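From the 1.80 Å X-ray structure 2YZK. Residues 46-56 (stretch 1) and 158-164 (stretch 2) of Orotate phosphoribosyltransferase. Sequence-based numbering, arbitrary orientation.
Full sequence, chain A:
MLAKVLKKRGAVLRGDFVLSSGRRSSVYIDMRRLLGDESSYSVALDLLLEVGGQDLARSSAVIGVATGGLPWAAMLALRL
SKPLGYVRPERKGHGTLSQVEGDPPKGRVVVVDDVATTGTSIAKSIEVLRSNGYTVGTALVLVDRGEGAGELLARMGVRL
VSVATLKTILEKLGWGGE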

# COMPACT_ATOMS: atom_id res chain seq x y z
N ASP A 46 4.91 2.93 -15.58
CA ASP A 46 5.88 3.42 -16.54
C ASP A 46 5.75 4.93 -16.72
O ASP A 46 6.76 5.63 -16.84
N LEU A 47 4.52 5.42 -16.74
CA LEU A 47 4.30 6.86 -16.89
C LEU A 47 4.77 7.62 -15.65
O LEU A 47 5.30 8.72 -15.76
N LEU A 48 4.58 7.02 -14.48
CA LEU A 48 5.02 7.65 -13.23
C LEU A 48 6.54 7.74 -13.20
O LEU A 48 7.11 8.75 -12.76
N LEU A 49 7.21 6.69 -13.65
CA LEU A 49 8.67 6.67 -13.67
C LEU A 49 9.16 7.74 -14.62
O LEU A 49 10.11 8.46 -14.34
N GLU A 50 8.48 7.86 -15.75
CA GLU A 50 8.82 8.84 -16.77
C GLU A 50 8.70 10.28 -16.26
O GLU A 50 9.64 11.07 -16.40
N VAL A 51 7.56 10.63 -15.68
CA VAL A 51 7.37 11.99 -15.18
C VAL A 51 8.17 12.25 -13.91
O VAL A 51 8.57 13.38 -13.64
N GLY A 52 8.40 11.20 -13.13
CA GLY A 52 9.17 11.33 -11.90
C GLY A 52 10.59 11.75 -12.26
O GLY A 52 11.28 12.40 -11.48
N GLY A 53 11.01 11.35 -13.45
CA GLY A 53 12.34 11.70 -13.94
C GLY A 53 13.50 11.41 -13.01
O GLY A 53 13.51 10.42 -12.27
N GLN A 54 14.50 12.29 -13.04
CA GLN A 54 15.68 12.12 -12.22
C GLN A 54 15.44 12.32 -10.72
O GLN A 54 16.15 11.73 -9.91
N ASP A 55 14.46 13.14 -10.37
CA ASP A 55 14.15 13.37 -8.96
C ASP A 55 13.80 12.03 -8.31
O ASP A 55 14.28 11.70 -7.23
N LEU A 56 12.95 11.27 -8.98
CA LEU A 56 12.53 9.97 -8.47
C LEU A 56 13.69 8.98 -8.56
O LEU A 56 13.98 8.25 -7.60
N VAL A 158 7.29 22.88 -2.64
CA VAL A 158 7.13 21.55 -3.22
C VAL A 158 6.57 21.66 -4.63
O VAL A 158 5.58 22.36 -4.87
N ARG A 159 7.22 20.98 -5.58
CA ARG A 159 6.79 20.99 -6.97
C ARG A 159 5.93 19.77 -7.25
O ARG A 159 6.39 18.64 -7.12
N LEU A 160 4.68 20.00 -7.64
CA LEU A 160 3.77 18.90 -7.95
C LEU A 160 3.92 18.54 -9.42
O LEU A 160 3.92 19.41 -10.29
N VAL A 161 4.08 17.25 -9.69
CA VAL A 161 4.19 16.75 -11.06
C VAL A 161 3.13 15.66 -11.22
O VAL A 161 2.92 14.85 -10.32
N SER A 162 2.44 15.65 -12.36
CA SER A 162 1.40 14.66 -12.59
C SER A 162 1.51 14.01 -13.96
O SER A 162 2.02 14.63 -14.90
N VAL A 163 1.05 12.77 -14.06
CA VAL A 163 1.07 12.08 -15.34
C VAL A 163 0.05 12.75 -16.24
O VAL A 163 0.29 12.98 -17.43
N ALA A 164 -1.10 13.09 -15.66
CA ALA A 164 -2.15 13.77 -16.43
C ALA A 164 -3.05 14.62 -15.54
O ALA A 164 -3.08 14.46 -14.32

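Residues 46-56 are part of a kinked helix that packs against the strand at 159-162 and the corner that follows it at Val163. The helix and strand axes run at 152°, so the two are roughly antiparallel, and they approach to 8.3 Å. The contact is modest: 318 Å² is buried, both sides summed. Most of it is apolar, with one charged pair, Asp55 and Arg159, toward the C-terminal part of stretch 1 and the start of the strand.

On the helix, Leu47, Val51 and Asp55 point their CA-to-CB bonds toward the strand, although the helix is kinked between Val51 and Asp55. On the other stretch, Arg159, Val161 and Val163 point toward the helix. These alternate along the chain, while Ser162 points away.

The apolar group centres on Val163 and Val51. Val163 (chi1 t) has the largest area covered by the other stretch. It touches three helix residues. Val163 CG1 lies 3.6 Å from CB of Leu47. Val163 CG2 lies 3.9 Å from CD2 of Leu48 and 3.8 Å from CG2 of Val51. Leu47 and Leu48 both have chi1 m and chi2 t. The CA-to-CB bond of Leu48 points sideways, but the end of its side chain comes nearer, which lets CD2 reach the valine. The CA atoms of Leu48 and Val163 are the nearest across the two stretches, at 6.3 Å.

Val51 (chi1 m) bridges Val163 and Val161. Val51 CB is 4.0 Å from CG1 of Val161 (chi1 t). The same Val161 CG1 also packs 3.8 Å from the backbone O of Val51. CG1 of Val51 lies 4.1 Å from the backbone O of Ser162, so Ser162 contributes through its main chain although its CA-to-CB bond points away from the helix.

The polar group is a single salt bridge. Asp55 OD1 lies 2.5 Å from Arg159 NH2, a very short separation. Asp55 has chi1 m. Arg159 has chi1 t, chi2 t and chi3 p, and this bend at chi3 accompanies a long reach from the strand to the carboxylate. The carboxylate oxygen approaches the guanidinium obliquely. Both of these atoms also have hydrogen-bonding partners elsewhere in the structure.

No hydrogen bond is assigned between the two stretches. The contact is mainly apolar side-chain packing, with two backbone oxygens touching valine methyls, and the salt bridge. Gly52 and Gly53 lie between Val51 and Asp55 and have no side chains to add. A CB on Gly52 would clash with CD2 of Leu56 within the helix, at 2.7 Å.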

# COMPACT_ATOMS: atom_id res chain seq x y z
CB ASP A 46 5.72 2.71 -17.88
CG ASP A 46 6.09 1.24 -17.81
OD1 ASP A 46 7.01 0.89 -17.04
OD2 ASP A 46 5.46 0.43 -18.52
CB LEU A 47 2.81 7.13 -17.17
CG LEU A 47 2.30 6.68 -18.54
CD1 LEU A 47 0.80 6.88 -18.62
CD2 LEU A 47 3.01 7.47 -19.64
CB LEU A 48 4.52 6.85 -12.02
CG LEU A 48 3.04 7.04 -11.67
CD1 LEU A 48 2.57 5.92 -10.77
CD2 LEU A 48 2.84 8.39 -10.99
CB LEU A 49 9.18 5.29 -14.10
CG LEU A 49 9.00 4.22 -13.01
CD1 LEU A 49 9.21 2.83 -13.57
CD2 LEU A 49 10.00 4.51 -11.88
CB GLU A 50 7.92 8.65 -17.99
CG GLU A 50 8.08 9.68 -19.08
CD GLU A 50 7.24 9.36 -20.29
OE1 GLU A 50 7.51 8.32 -20.94
OE2 GLU A 50 6.30 10.12 -20.59
CB VAL A 51 5.87 12.31 -14.92
CG1 VAL A 51 5.08 12.17 -16.22
CG2 VAL A 51 5.32 11.38 -13.87
CB GLN A 54 16.79 13.06 -12.70
CG GLN A 54 17.24 12.76 -14.12
CD GLN A 54 17.59 11.30 -14.32
OE1 GLN A 54 16.94 10.59 -15.10
NE2 GLN A 54 18.61 10.83 -13.61
CB ASP A 55 12.96 14.32 -8.79
CG ASP A 55 13.30 15.75 -9.18
OD1 ASP A 55 12.44 16.63 -8.97
OD2 ASP A 55 14.41 16.00 -9.68
CB LEU A 56 11.33 9.46 -9.26
CG LEU A 56 10.80 8.06 -8.91
CD1 LEU A 56 10.34 8.04 -7.46
CD2 LEU A 56 9.65 7.70 -9.84
CB VAL A 158 6.20 20.67 -2.35
CG1 VAL A 158 5.97 19.33 -3.04
CG2 VAL A 158 6.83 20.47 -0.97
CB ARG A 159 8.01 20.97 -7.90
CG ARG A 159 7.66 20.98 -9.38
CD ARG A 159 8.85 20.63 -10.27
NE ARG A 159 9.39 19.32 -9.94
CZ ARG A 159 10.01 18.51 -10.80
NH1 ARG A 159 10.17 18.89 -12.06
NH2 ARG A 159 10.47 17.33 -10.40
CB LEU A 160 2.32 19.32 -7.69
CG LEU A 160 1.23 18.30 -8.08
CD1 LEU A 160 1.29 17.10 -7.15
CD2 LEU A 160 -0.15 18.95 -8.01
CB VAL A 161 5.58 16.15 -11.34
CG1 VAL A 161 5.64 15.63 -12.76
CG2 VAL A 161 6.66 17.21 -11.12
CB SER A 162 0.02 15.31 -12.45
OG SER A 162 -0.16 16.32 -13.44
CB VAL A 163 0.72 10.58 -15.18
CG1 VAL A 163 0.56 9.93 -16.54
CG2 VAL A 163 1.83 9.88 -14.40
CB ALA A 164 -2.98 12.74 -17.19